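Local coordinates for serine protease pet (Escherichia coli, PDB 4OM9), which is a secreted autotransporter enterotoxin of enteroaggregative strains that acts as a serine protease, with alpha-fodrin as its probable target in host cells, at residues T60-G64 against V111-A117; N396-G402 against I422-G428; K442-T446 against Y471-G475. All blocks are in the same frame, centred on the assembly; numbering follows the deposited sequence.

Interaction 1: residues T60-G64 against V111-A117; sequences TSIGG and VVETRGA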
ATOM      1  N   THR A  60       2.878 -28.644 -16.575  1.00 30.69           N
ATOM      2  CA  THR A  60       3.686 -27.476 -16.274  1.00 31.52           C
ATOM      3  C   THR A  60       4.281 -26.833 -17.531  1.00 32.18           C
ATOM      4  O   THR A  60       5.003 -27.500 -18.280  1.00 29.94           O
ATOM      5  CB  THR A  60       4.845 -27.842 -15.346  1.00 31.08           C
ATOM      6  OG1 THR A  60       4.321 -28.430 -14.158  1.00 31.40           O
ATOM      7  CG2 THR A  60       5.653 -26.607 -14.993  1.00 31.33           C
ATOM      8  N   SER A  61       4.034 -25.537 -17.715  1.00 29.27           N
ATOM      9  CA  SER A  61       4.597 -24.814 -18.843  1.00 29.41           C
ATOM     10  C   SER A  61       6.108 -24.725 -18.741  1.00 29.41           C
ATOM     11  O   SER A  61       6.658 -24.527 -17.664  1.00 29.22           O
ATOM     12  CB  SER A  61       4.021 -23.392 -18.957  1.00 29.43           C
ATOM     13  OG  SER A  61       4.838 -22.604 -19.809  1.00 29.66           O
ATOM     14  N   ILE A  62       6.769 -24.838 -19.886  1.00 29.74           N
ATOM     15  CA  ILE A  62       8.222 -24.862 -19.945  1.00 31.50           C
ATOM     16  C   ILE A  62       8.653 -23.673 -20.830  1.00 31.06           C
ATOM     17  O   ILE A  62       9.818 -23.491 -21.189  1.00 32.75           O
ATOM     18  CB  ILE A  62       8.667 -26.302 -20.387  1.00 31.74           C
ATOM     19  CG1 ILE A  62       9.164 -27.045 -19.165  1.00 30.19           C
ATOM     20  CG2 ILE A  62       9.662 -26.403 -21.543  1.00 32.61           C
ATOM     21  CD1 ILE A  62       8.062 -27.292 -18.222  1.00 34.10           C
ATOM     22  N   GLY A  63       7.681 -22.803 -21.089  1.00 30.30           N
ATOM     23  CA  GLY A  63       7.895 -21.602 -21.872  1.00 30.75           C
ATOM     24  C   GLY A  63       7.522 -21.809 -23.322  1.00 31.22           C
ATOM     25  O   GLY A  63       7.750 -22.877 -23.888  1.00 31.40           O
ATOM     26  N   GLY A  64       6.948 -20.770 -23.918  1.00 31.53           N
ATOM     27  CA  GLY A  64       6.626 -20.748 -25.331  1.00 32.15           C
ATOM     28  C   GLY A  64       5.488 -21.704 -25.604  1.00 32.00           C
ATOM     29  O   GLY A  64       4.479 -21.709 -24.908  1.00 31.57           O
ATOM     30  N   VAL A 111       2.291 -19.859 -25.127  1.00 31.87           N
ATOM     31  CA  VAL A 111       1.695 -19.482 -23.854  1.00 31.41           C
ATOM     32  C   VAL A 111       2.030 -18.045 -23.458  1.00 31.51           C
ATOM     33  O   VAL A 111       3.193 -17.659 -23.324  1.00 31.56           O
ATOM     34  CB  VAL A 111       2.124 -20.426 -22.737  1.00 30.82           C
ATOM     35  CG1 VAL A 111       1.571 -19.936 -21.372  1.00 30.47           C
ATOM     36  CG2 VAL A 111       1.623 -21.812 -23.050  1.00 30.86           C
ATOM     37  N   VAL A 112       0.991 -17.259 -23.248  1.00 31.68           N
ATOM     38  CA  VAL A 112       1.172 -15.853 -22.959  1.00 31.96           C
ATOM     39  C   VAL A 112       1.325 -15.599 -21.443  1.00 31.54           C
ATOM     40  O   VAL A 112       2.016 -14.666 -21.043  1.00 31.75           O
ATOM     41  CB  VAL A 112      -0.009 -15.049 -23.563  1.00 32.53           C
ATOM     42  CG1 VAL A 112      -0.213 -13.732 -22.881  1.00 33.11           C
ATOM     43  CG2 VAL A 112       0.225 -14.828 -25.039  1.00 33.40           C
ATOM     44  N   GLU A 113       0.728 -16.450 -20.611  1.00 31.09           N
ATOM     45  CA  GLU A 113       0.609 -16.165 -19.155  1.00 30.85           C
ATOM     46  C   GLU A 113       1.865 -16.365 -18.315  1.00 30.54           C
ATOM     47  O   GLU A 113       2.026 -15.703 -17.297  1.00 30.60           O
ATOM     48  CB  GLU A 113      -0.511 -17.009 -18.530  1.00 30.66           C
ATOM     49  CG  GLU A 113      -1.923 -16.650 -19.016  1.00 31.13           C
ATOM     50  CD  GLU A 113      -2.165 -16.950 -20.508  1.00 31.42           C
ATOM     51  OE1 GLU A 113      -1.324 -17.625 -21.153  1.00 31.25           O
ATOM     52  OE2 GLU A 113      -3.206 -16.490 -21.028  1.00 31.93           O
ATOM     53  N   THR A 114       2.735 -17.295 -18.701  1.00 31.50           N
ATOM     54  CA  THR A 114       3.922 -17.584 -17.900  1.00 32.70           C
ATOM     55  C   THR A 114       5.120 -17.801 -18.792  1.00 35.45           C
ATOM     56  O   THR A 114       4.969 -18.206 -19.947  1.00 36.90           O
ATOM     57  CB  THR A 114       3.720 -18.816 -16.986  1.00 32.90           C
ATOM     58  OG1 THR A 114       4.990 -19.262 -16.489  1.00 36.03           O
ATOM     59  CG2 THR A 114       3.051 -19.956 -17.729  1.00 31.03           C
ATOM     60  N   ARG A 115       6.315 -17.517 -18.283  1.00 31.03           N
ATOM     61  CA  ARG A 115       7.514 -17.756 -19.077  1.00 33.19           C
ATOM     62  C   ARG A 115       7.992 -19.198 -18.910  1.00 34.21           C
ATOM     63  O   ARG A 115       8.951 -19.621 -19.568  1.00 31.34           O
ATOM     64  CB  ARG A 115       8.627 -16.770 -18.723  1.00 32.87           C
ATOM     65  CG  ARG A 115       8.529 -15.436 -19.475  1.00 33.95           C
ATOM     66  CD  ARG A 115       7.407 -14.589 -18.932  1.00 31.92           C
ATOM     67  NE  ARG A 115       7.699 -14.178 -17.559  1.00 34.98           N
ATOM     68  CZ  ARG A 115       6.786 -13.898 -16.627  1.00 36.88           C
ATOM     69  NH1 ARG A 115       5.484 -13.990 -16.884  1.00 34.99           N
ATOM     70  NH2 ARG A 115       7.186 -13.540 -15.417  1.00 36.45           N
ATOM     71  N   GLY A 116       7.301 -19.950 -18.057  1.00 29.86           N
ATOM     72  CA  GLY A 116       7.539 -21.377 -17.909  1.00 29.61           C
ATOM     73  C   GLY A 116       8.530 -21.722 -16.810  1.00 29.54           C
ATOM     74  O   GLY A 116       9.215 -20.848 -16.289  1.00 30.54           O
ATOM     75  N   ALA A 117       8.620 -22.996 -16.448  1.00 30.88           N
ATOM     76  CA  ALA A 117       9.531 -23.376 -15.369  1.00 31.87           C
ATOM     77  C   ALA A 117      10.953 -23.526 -15.907  1.00 31.18           C
ATOM     78  O   ALA A 117      11.141 -23.805 -17.093  1.00 29.98           O
ATOM     79  CB  ALA A 117       9.061 -24.660 -14.692  1.00 29.13           C
TER
HETATM   80  O   HOH W   1       5.836 -18.416 -22.660  1.00 30.72           O

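Interaction 2: residues N396-G402 against I422-G428; sequences NIYVAGG and IFFTENG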
ATOM      1  N   ASN A 396      -9.445  -5.390 -28.622  1.00 33.96           N
ATOM      2  CA  ASN A 396      -9.256  -5.628 -27.192  1.00 31.09           C
ATOM      3  C   ASN A 396      -7.848  -6.114 -26.909  1.00 29.43           C
ATOM      4  O   ASN A 396      -7.321  -6.927 -27.669  1.00 29.76           O
ATOM      5  CB  ASN A 396     -10.244  -6.669 -26.669  1.00 33.37           C
ATOM      6  CG  ASN A 396     -11.672  -6.218 -26.794  1.00 34.75           C
ATOM      7  OD1 ASN A 396     -12.135  -5.394 -26.013  1.00 34.20           O
ATOM      8  ND2 ASN A 396     -12.383  -6.751 -27.787  1.00 38.07           N
ATOM      9  N   ILE A 397      -7.254  -5.646 -25.808  1.00 29.27           N
ATOM     10  CA  ILE A 397      -5.937  -6.101 -25.392  1.00 27.16           C
ATOM     11  C   ILE A 397      -5.960  -6.817 -24.030  1.00 27.45           C
ATOM     12  O   ILE A 397      -6.582  -6.333 -23.069  1.00 28.18           O
ATOM     13  CB  ILE A 397      -4.961  -4.928 -25.335  1.00 25.25           C
ATOM     14  CG1 ILE A 397      -4.831  -4.299 -26.717  1.00 27.82           C
ATOM     15  CG2 ILE A 397      -3.596  -5.381 -24.804  1.00 23.66           C
ATOM     16  CD1 ILE A 397      -4.128  -2.975 -26.735  1.00 25.92           C
ATOM     17  N   TYR A 398      -5.279  -7.966 -23.956  1.00 29.64           N
ATOM     18  CA  TYR A 398      -5.154  -8.751 -22.727  1.00 27.16           C
ATOM     19  C   TYR A 398      -3.692  -8.804 -22.336  1.00 25.77           C
ATOM     20  O   TYR A 398      -2.846  -9.243 -23.110  1.00 26.64           O
ATOM     21  CB  TYR A 398      -5.748 -10.136 -22.934  1.00 28.28           C
ATOM     22  CG  TYR A 398      -5.443 -11.274 -21.958  1.00 26.58           C
ATOM     23  CD1 TYR A 398      -4.347 -12.105 -22.162  1.00 26.87           C
ATOM     24  CD2 TYR A 398      -6.333 -11.599 -20.918  1.00 28.21           C
ATOM     25  CE1 TYR A 398      -4.107 -13.192 -21.334  1.00 27.50           C
ATOM     26  CE2 TYR A 398      -6.092 -12.678 -20.062  1.00 27.26           C
ATOM     27  CZ  TYR A 398      -4.972 -13.475 -20.287  1.00 28.55           C
ATOM     28  OH  TYR A 398      -4.698 -14.565 -19.505  1.00 27.42           O
ATOM     29  N   VAL A 399      -3.400  -8.279 -21.148  1.00 25.03           N
ATOM     30  CA  VAL A 399      -2.041  -8.187 -20.643  1.00 24.29           C
ATOM     31  C   VAL A 399      -1.886  -9.161 -19.486  1.00 24.79           C
ATOM     32  O   VAL A 399      -2.606  -9.061 -18.482  1.00 24.52           O
ATOM     33  CB  VAL A 399      -1.720  -6.768 -20.195  1.00 23.83           C
ATOM     34  CG1 VAL A 399      -0.239  -6.609 -19.868  1.00 20.58           C
ATOM     35  CG2 VAL A 399      -2.156  -5.787 -21.285  1.00 22.77           C
ATOM     36  N   ALA A 400      -0.970 -10.110 -19.629  1.00 22.94           N
ATOM     37  CA  ALA A 400      -0.801 -11.145 -18.612  1.00 24.22           C
ATOM     38  C   ALA A 400       0.652 -11.376 -18.191  1.00 23.32           C
ATOM     39  O   ALA A 400       1.589 -11.174 -18.972  1.00 24.31           O
ATOM     40  CB  ALA A 400      -1.403 -12.460 -19.106  1.00 25.17           C
ATOM     41  N   GLY A 401       0.830 -11.769 -16.929  1.00 28.52           N
ATOM     42  CA  GLY A 401       2.029 -12.485 -16.532  1.00 31.84           C
ATOM     43  C   GLY A 401       3.117 -11.662 -15.895  1.00 32.55           C
ATOM     44  O   GLY A 401       4.055 -12.212 -15.307  1.00 29.17           O
ATOM     45  N   GLY A 402       3.031 -10.348 -16.046  1.00 24.61           N
ATOM     46  CA  GLY A 402       3.944  -9.462 -15.334  1.00 22.91           C
ATOM     47  C   GLY A 402       4.825  -8.520 -16.139  1.00 23.70           C
ATOM     48  O   GLY A 402       4.806  -7.314 -15.919  1.00 22.28           O
ATOM     49  N   ILE A 422      -8.704  -2.645 -22.793  1.00 28.09           N
ATOM     50  CA  ILE A 422      -7.505  -3.292 -22.287  1.00 27.85           C
ATOM     51  C   ILE A 422      -7.754  -3.895 -20.891  1.00 28.48           C
ATOM     52  O   ILE A 422      -8.512  -3.372 -20.056  1.00 28.83           O
ATOM     53  CB  ILE A 422      -6.299  -2.310 -22.299  1.00 27.04           C
ATOM     54  CG1 ILE A 422      -5.009  -3.027 -21.871  1.00 26.86           C
ATOM     55  CG2 ILE A 422      -6.584  -1.044 -21.482  1.00 26.95           C
ATOM     56  CD1 ILE A 422      -3.730  -2.324 -22.280  1.00 26.12           C
ATOM     57  N   PHE A 423      -7.153  -5.052 -20.678  1.00 29.34           N
ATOM     58  CA  PHE A 423      -7.484  -5.904 -19.551  1.00 31.98           C
ATOM     59  C   PHE A 423      -6.186  -6.506 -19.079  1.00 31.29           C
ATOM     60  O   PHE A 423      -5.367  -6.929 -19.893  1.00 31.14           O
ATOM     61  CB  PHE A 423      -8.502  -6.987 -19.944  1.00 32.56           C
ATOM     62  CG  PHE A 423      -9.763  -6.432 -20.558  1.00 34.17           C
ATOM     63  CD1 PHE A 423      -9.806  -6.088 -21.910  1.00 30.76           C
ATOM     64  CD2 PHE A 423     -10.900  -6.230 -19.780  1.00 35.40           C
ATOM     65  CE1 PHE A 423     -10.958  -5.540 -22.469  1.00 34.52           C
ATOM     66  CE2 PHE A 423     -12.055  -5.686 -20.333  1.00 33.03           C
ATOM     67  CZ  PHE A 423     -12.084  -5.344 -21.675  1.00 34.56           C
ATOM     68  N   PHE A 424      -5.993  -6.508 -17.762  1.00 29.76           N
ATOM     69  CA  PHE A 424      -4.764  -6.966 -17.159  1.00 29.75           C
ATOM     70  C   PHE A 424      -5.100  -8.079 -16.194  1.00 30.78           C
ATOM     71  O   PHE A 424      -5.712  -7.794 -15.174  1.00 31.32           O
ATOM     72  CB  PHE A 424      -4.062  -5.847 -16.392  1.00 29.35           C
ATOM     73  CG  PHE A 424      -3.957  -4.527 -17.131  1.00 28.49           C
ATOM     74  CD1 PHE A 424      -5.038  -3.667 -17.210  1.00 28.48           C
ATOM     75  CD2 PHE A 424      -2.748  -4.117 -17.669  1.00 27.77           C
ATOM     76  CE1 PHE A 424      -4.931  -2.451 -17.882  1.00 27.78           C
ATOM     77  CE2 PHE A 424      -2.628  -2.889 -18.323  1.00 27.07           C
ATOM     78  CZ  PHE A 424      -3.718  -2.064 -18.444  1.00 27.08           C
ATOM     79  N   THR A 425      -4.741  -9.337 -16.505  1.00 31.13           N
ATOM     80  CA  THR A 425      -4.923 -10.408 -15.527  1.00 32.19           C
ATOM     81  C   THR A 425      -3.811 -10.427 -14.519  1.00 32.33           C
ATOM     82  O   THR A 425      -3.053  -9.476 -14.391  1.00 31.67           O
ATOM     83  CB  THR A 425      -4.918 -11.832 -16.105  1.00 32.68           C
ATOM     84  OG1 THR A 425      -4.466 -11.827 -17.456  1.00 35.01           O
ATOM     85  CG2 THR A 425      -6.255 -12.516 -15.958  1.00 33.65           C
ATOM     86  N   GLU A 426      -3.706 -11.589 -13.876  1.00 33.28           N
ATOM     87  CA  GLU A 426      -2.758 -11.879 -12.819  1.00 34.25           C
ATOM     88  C   GLU A 426      -1.371 -11.394 -13.206  1.00 32.88           C
ATOM     89  O   GLU A 426      -0.885 -11.708 -14.299  1.00 32.31           O
ATOM     90  CB  GLU A 426      -2.754 -13.394 -12.525  1.00 37.18           C
ATOM     91  CG  GLU A 426      -2.120 -13.806 -11.188  1.00 46.60           C
ATOM     92  CD  GLU A 426      -2.136 -15.329 -10.966  1.00 55.35           C
ATOM     93  OE1 GLU A 426      -2.829 -15.786 -10.035  1.00 56.60           O
ATOM     94  OE2 GLU A 426      -1.457 -16.065 -11.725  1.00 56.43           O
ATOM     95  N   ASN A 427      -0.782 -10.593 -12.321  1.00 32.83           N
ATOM     96  CA  ASN A 427       0.567 -10.029 -12.455  1.00 32.17           C
ATOM     97  C   ASN A 427       0.650  -8.887 -13.458  1.00 30.99           C
ATOM     98  O   ASN A 427       1.639  -8.149 -13.485  1.00 30.45           O
ATOM     99  CB  ASN A 427       1.583 -11.119 -12.800  1.00 32.35           C
ATOM    100  CG  ASN A 427       1.782 -12.117 -11.651  1.00 36.18           C
ATOM    101  OD1 ASN A 427       1.732 -11.750 -10.474  1.00 37.08           O
ATOM    102  ND2 ASN A 427       1.997 -13.379 -11.994  1.00 40.78           N
ATOM    103  N   GLY A 428      -0.387  -8.745 -14.274  1.00 30.68           N
ATOM    104  CA  GLY A 428      -0.531  -7.616 -15.172  1.00 32.01           C
ATOM    105  C   GLY A 428       0.633  -7.271 -16.082  1.00 32.64           C
ATOM    106  O   GLY A 428       1.248  -8.151 -16.696  1.00 29.88           O
TER

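Interaction 3: residues K442-T446 against Y471-G475; sequences KIAAT and YIYHG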
ATOM      1  N   LYS A 442     -13.507   2.916 -16.395  1.00 37.69           N
ATOM      2  CA  LYS A 442     -12.926   1.976 -15.425  1.00 36.53           C
ATOM      3  C   LYS A 442     -11.668   1.307 -15.999  1.00 36.49           C
ATOM      4  O   LYS A 442     -11.666   0.891 -17.159  1.00 34.06           O
ATOM      5  CB  LYS A 442     -13.939   0.892 -15.030  1.00 37.05           C
ATOM      6  CG  LYS A 442     -14.948   1.318 -13.983  1.00 42.17           C
ATOM      7  CD  LYS A 442     -15.870   0.178 -13.565  1.00 43.79           C
ATOM      8  CE  LYS A 442     -16.925  -0.128 -14.624  1.00 49.46           C
ATOM      9  NZ  LYS A 442     -18.097  -0.839 -14.032  1.00 58.94           N
ATOM     10  N   ILE A 443     -10.599   1.217 -15.207  1.00 30.46           N
ATOM     11  CA  ILE A 443      -9.460   0.401 -15.621  1.00 31.21           C
ATOM     12  C   ILE A 443      -9.679  -1.042 -15.194  1.00 31.38           C
ATOM     13  O   ILE A 443      -9.909  -1.304 -14.011  1.00 29.43           O
ATOM     14  CB  ILE A 443      -8.138   0.858 -15.017  1.00 30.27           C
ATOM     15  CG1 ILE A 443      -7.874   2.316 -15.320  1.00 29.04           C
ATOM     16  CG2 ILE A 443      -7.006  -0.016 -15.544  1.00 27.37           C
ATOM     17  CD1 ILE A 443      -7.146   3.047 -14.153  1.00 30.08           C
ATOM     18  N   ALA A 444      -9.597  -1.976 -16.138  1.00 29.05           N
ATOM     19  CA  ALA A 444      -9.808  -3.378 -15.810  1.00 28.41           C
ATOM     20  C   ALA A 444      -8.510  -4.090 -15.407  1.00 29.82           C
ATOM     21  O   ALA A 444      -7.888  -4.807 -16.212  1.00 29.27           O
ATOM     22  CB  ALA A 444     -10.463  -4.094 -16.965  1.00 28.84           C
ATOM     23  N   ALA A 445      -8.139  -3.908 -14.134  1.00 25.06           N
ATOM     24  CA  ALA A 445      -6.898  -4.418 -13.572  1.00 24.11           C
ATOM     25  C   ALA A 445      -7.254  -5.352 -12.455  1.00 24.44           C
ATOM     26  O   ALA A 445      -8.129  -5.001 -11.671  1.00 25.52           O
ATOM     27  CB  ALA A 445      -6.039  -3.269 -13.070  1.00 24.19           C
ATOM     28  N   THR A 446      -6.635  -6.541 -12.374  1.00 31.02           N
ATOM     29  CA  THR A 446      -6.964  -7.448 -11.265  1.00 33.10           C
ATOM     30  C   THR A 446      -6.084  -7.229 -10.060  1.00 31.01           C
ATOM     31  O   THR A 446      -6.504  -7.495  -8.960  1.00 32.16           O
ATOM     32  CB  THR A 446      -6.875  -8.962 -11.635  1.00 36.06           C
ATOM     33  OG1 THR A 446      -5.519  -9.338 -11.945  1.00 34.98           O
ATOM     34  CG2 THR A 446      -7.683  -9.222 -12.817  1.00 36.85           C
ATOM     35  N   TYR A 471     -15.988   1.852  -7.667  1.00 32.72           N
ATOM     36  CA  TYR A 471     -15.031   1.120  -8.468  1.00 28.71           C
ATOM     37  C   TYR A 471     -13.663   1.169  -7.790  1.00 30.82           C
ATOM     38  O   TYR A 471     -13.248   2.217  -7.260  1.00 30.42           O
ATOM     39  CB  TYR A 471     -14.952   1.679  -9.899  1.00 28.06           C
ATOM     40  CG  TYR A 471     -13.622   1.362 -10.539  1.00 28.19           C
ATOM     41  CD1 TYR A 471     -13.340   0.088 -11.035  1.00 26.84           C
ATOM     42  CD2 TYR A 471     -12.632   2.322 -10.613  1.00 28.47           C
ATOM     43  CE1 TYR A 471     -12.098  -0.206 -11.596  1.00 26.17           C
ATOM     44  CE2 TYR A 471     -11.412   2.043 -11.171  1.00 28.15           C
ATOM     45  CZ  TYR A 471     -11.144   0.782 -11.660  1.00 25.93           C
ATOM     46  OH  TYR A 471      -9.903   0.544 -12.197  1.00 25.42           O
ATOM     47  N   ILE A 472     -12.972   0.032  -7.773  1.00 27.93           N
ATOM     48  CA  ILE A 472     -11.635   0.004  -7.198  1.00 27.68           C
ATOM     49  C   ILE A 472     -10.577  -0.272  -8.265  1.00 26.85           C
ATOM     50  O   ILE A 472     -10.645  -1.273  -8.955  1.00 26.54           O
ATOM     51  CB  ILE A 472     -11.511  -1.049  -6.083  1.00 28.14           C
ATOM     52  CG1 ILE A 472     -12.684  -0.928  -5.112  1.00 30.23           C
ATOM     53  CG2 ILE A 472     -10.182  -0.879  -5.355  1.00 28.07           C
ATOM     54  CD1 ILE A 472     -12.591  -1.851  -3.891  1.00 29.81           C
ATOM     55  N   TYR A 473      -9.613   0.637  -8.390  1.00 29.06           N
ATOM     56  CA  TYR A 473      -8.441   0.399  -9.215  1.00 26.90           C
ATOM     57  C   TYR A 473      -7.426  -0.302  -8.333  1.00 28.77           C
ATOM     58  O   TYR A 473      -6.977   0.268  -7.322  1.00 30.83           O
ATOM     59  CB  TYR A 473      -7.881   1.705  -9.790  1.00 26.64           C
ATOM     60  CG  TYR A 473      -6.600   1.534 -10.585  1.00 27.07           C
ATOM     61  CD1 TYR A 473      -6.515   0.596 -11.629  1.00 25.07           C
ATOM     62  CD2 TYR A 473      -5.481   2.324 -10.316  1.00 26.18           C
ATOM     63  CE1 TYR A 473      -5.347   0.442 -12.357  1.00 24.71           C
ATOM     64  CE2 TYR A 473      -4.308   2.178 -11.034  1.00 26.03           C
ATOM     65  CZ  TYR A 473      -4.245   1.241 -12.061  1.00 28.28           C
ATOM     66  OH  TYR A 473      -3.070   1.089 -12.773  1.00 27.47           O
ATOM     67  N   HIS A 474      -7.116  -1.554  -8.684  1.00 25.80           N
ATOM     68  CA  HIS A 474      -6.160  -2.369  -7.956  1.00 25.92           C
ATOM     69  C   HIS A 474      -4.714  -2.119  -8.411  1.00 25.61           C
ATOM     70  O   HIS A 474      -3.775  -2.570  -7.763  1.00 25.81           O
ATOM     71  CB  HIS A 474      -6.474  -3.856  -8.128  1.00 25.86           C
ATOM     72  CG  HIS A 474      -7.698  -4.341  -7.396  1.00 27.85           C
ATOM     73  ND1 HIS A 474      -7.858  -4.227  -6.027  1.00 27.13           N
ATOM     74  CD2 HIS A 474      -8.775  -5.032  -7.849  1.00 26.49           C
ATOM     75  CE1 HIS A 474      -9.008  -4.787  -5.675  1.00 27.64           C
ATOM     76  NE2 HIS A 474      -9.578  -5.281  -6.757  1.00 27.26           N
ATOM     77  N   GLY A 475      -4.530  -1.436  -9.541  1.00 27.51           N
ATOM     78  CA  GLY A 475      -3.200  -1.258 -10.115  1.00 29.68           C
ATOM     79  C   GLY A 475      -2.467  -0.015  -9.628  1.00 31.50           C
ATOM     80  O   GLY A 475      -2.926   0.673  -8.705  1.00 28.25           O
TER
HETATM   81  O   HOH W   2      -8.736  -2.590 -10.656  1.00 30.72           O

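Interaction 1: residues T60-G64 against V111-A117
Two backbone hydrogen bonds join segment 60-64 to the loop segment 111-117: Ala117 N gives to Ser61 O at 2.8 Å, and Val111 N gives to Gly64 O at 2.9 Å. Between them the chains come very close, with Gly63 CA 3.2 Å from Arg115 O. Gly63 and Gly116 are the closest pair, CA to CA 4.0 Å, and neither has a side chain to hold the backbones apart. A water bridges the two segments. It accepts from Gly64 N and donates to Val111 O and Thr114 O, so three backbone groups share it.

Ser61 is the main side chain of its segment. Its CB lies 3.8 Å from Thr114 CG2, and its OG rests 3.5 Å from Gly116 CA. Val111 CG2 lies 3.4 Å from Gly64 O. The Thr114 hydroxyl is anti to its own backbone N (chi1 165°) and accepts from Gly116 N in an ST turn, which leaves the methyl to face Ser61. Beyond the bonded pair, Thr60 CG2 meets Ala117 CB at 3.9 Å.

Strand 60-63 is an outermost strand of a five-stranded antiparallel sheet in the protease region, consistent with the chymotrypsin-like fold of clan PA proteases. Tyr85 of strand 82-85 packs on Ser61, Val111 and Thr114. Leu224 of strand 221-232 and Tyr213 of strand 211-216 cover Thr60 and Ala117.

Interaction 2: residues N396-G402 against I422-G428
Ile397, Val399 and Ile422 mesh on one face of a parallel strand pair, while Tyr398 and Phe423 project from the other. Ile422 CG1 is anti to its backbone N (chi1 -175°), and the extended chain brings CD1 against both Ile397 CG2 and Val399 CG2, the latter 3.9 Å away. Farther along this face, Val399 CB sits 3.8 Å from Phe424 CD2. Val399 thus touches both Ile422 and Phe424 across the strands.

On the opposite face the Phe423 ring turns its edge to the neighbouring strand. Ile397 O lies in the ring plane, 3.4 Å from CD1, and Asn396 OD1 is near the same edge at CE1. The Asn396 amide and the ring are 51° apart. The Tyr398 side chain crosses Thr425 obliquely, with Thr425 OG1 3.2 Å from Tyr398 CE2. Tyr398 OH is hydrogen-bonded to Glu113 OE2 and Ser87 N.

Backbone bonds set this register. Phe423 N gives to Ile397 O, Val399 N to Phe423 O at 2.7 Å, and Thr425 N to Val399 O. A weak bond from Thr425 OG1 also reaches Val399 O. Backbone hydrogen bonding continues past the strands, where a type II turn from Thr425 to Gly428 brings Glu426 O to Gly401 N at 3.1 Å and Gly428 O to Gly402 N at 2.9 Å. Asn427 CB packs against Gly401 C at 3.5 Å.

Parallel strands stacked in register, each coil giving one strand to this sheet, are the hallmark of a right-handed beta-helix, the stalk fold of autotransporter passenger domains.

Interaction 3: residues K442-T446 against Y471-G475
Both tyrosines have CG anti to the backbone N, Tyr471 with chi1 156° and Tyr473 with chi1 176°, and this sends their rings toward 442-446 to meet Lys442 and Ile443. The hydroxyl of Tyr471 donates to Ile443 O at 2.6 Å. It approaches in the carbonyl plane, on a lone pair. The bond fixes the far end of a buried ring.

Lys442 CG lies over one face of that ring, 3.9 Å from its centroid, in a CH-pi contact offset toward the rim. Tyr473 N covers the opposite face. The Tyr473 ring is also covered on both faces. Ile443 CD1 stands over one face, 3.7 Å from the centroid, and Gly475 N lies over the centre of the other. Ala445 CB adds a contact at CE1, 3.8 Å away, while the Tyr473 hydroxyl bonds to Asn476 O.

A water donates to Ala445 O at 2.7 Å and to Ile472 O, and accepts from His474 N. The His474 ring presents its edge to Ala445 O, with CD2 at 3.9 Å, but CD2 is nearer to Thr446 O, at 3.5 Å. Its NE2 bonds to Asp622.

Segment 442-446 bonds to strand 422-424 on its other side, and Tyr471 to the strand 496-498 region. No backbone hydrogen bond joins the two segments; aromatic side chains and a water connect them, consistent with an irregular coil-to-coil contact in the beta-helix.

In the fold
Along the chain the three contacts follow in series, interaction 1 in the protease region and interactions 2 and 3 on the beta-helix. Interactions 1 and 2 have centres about 15 Å apart and touch. Arg115 NH1 reaches Gly401 O at 2.8 Å, and Glu113 OE2 reaches Tyr398 OH at 2.9 Å, so loop 111-117 ties the protease region to the stalk. Interactions 2 and 3 have centres about 12 Å apart. Their strands 422-424 and 444-445 are neighbours in one parallel sheet, where Phe424 N meets Ala444 O at 3.0 Å. Strand 444-445 is outermost, and 471-473 pairs elsewhere, with 496-498. Interactions 1 and 3 do not touch, their nearest atoms about 11 Å apart.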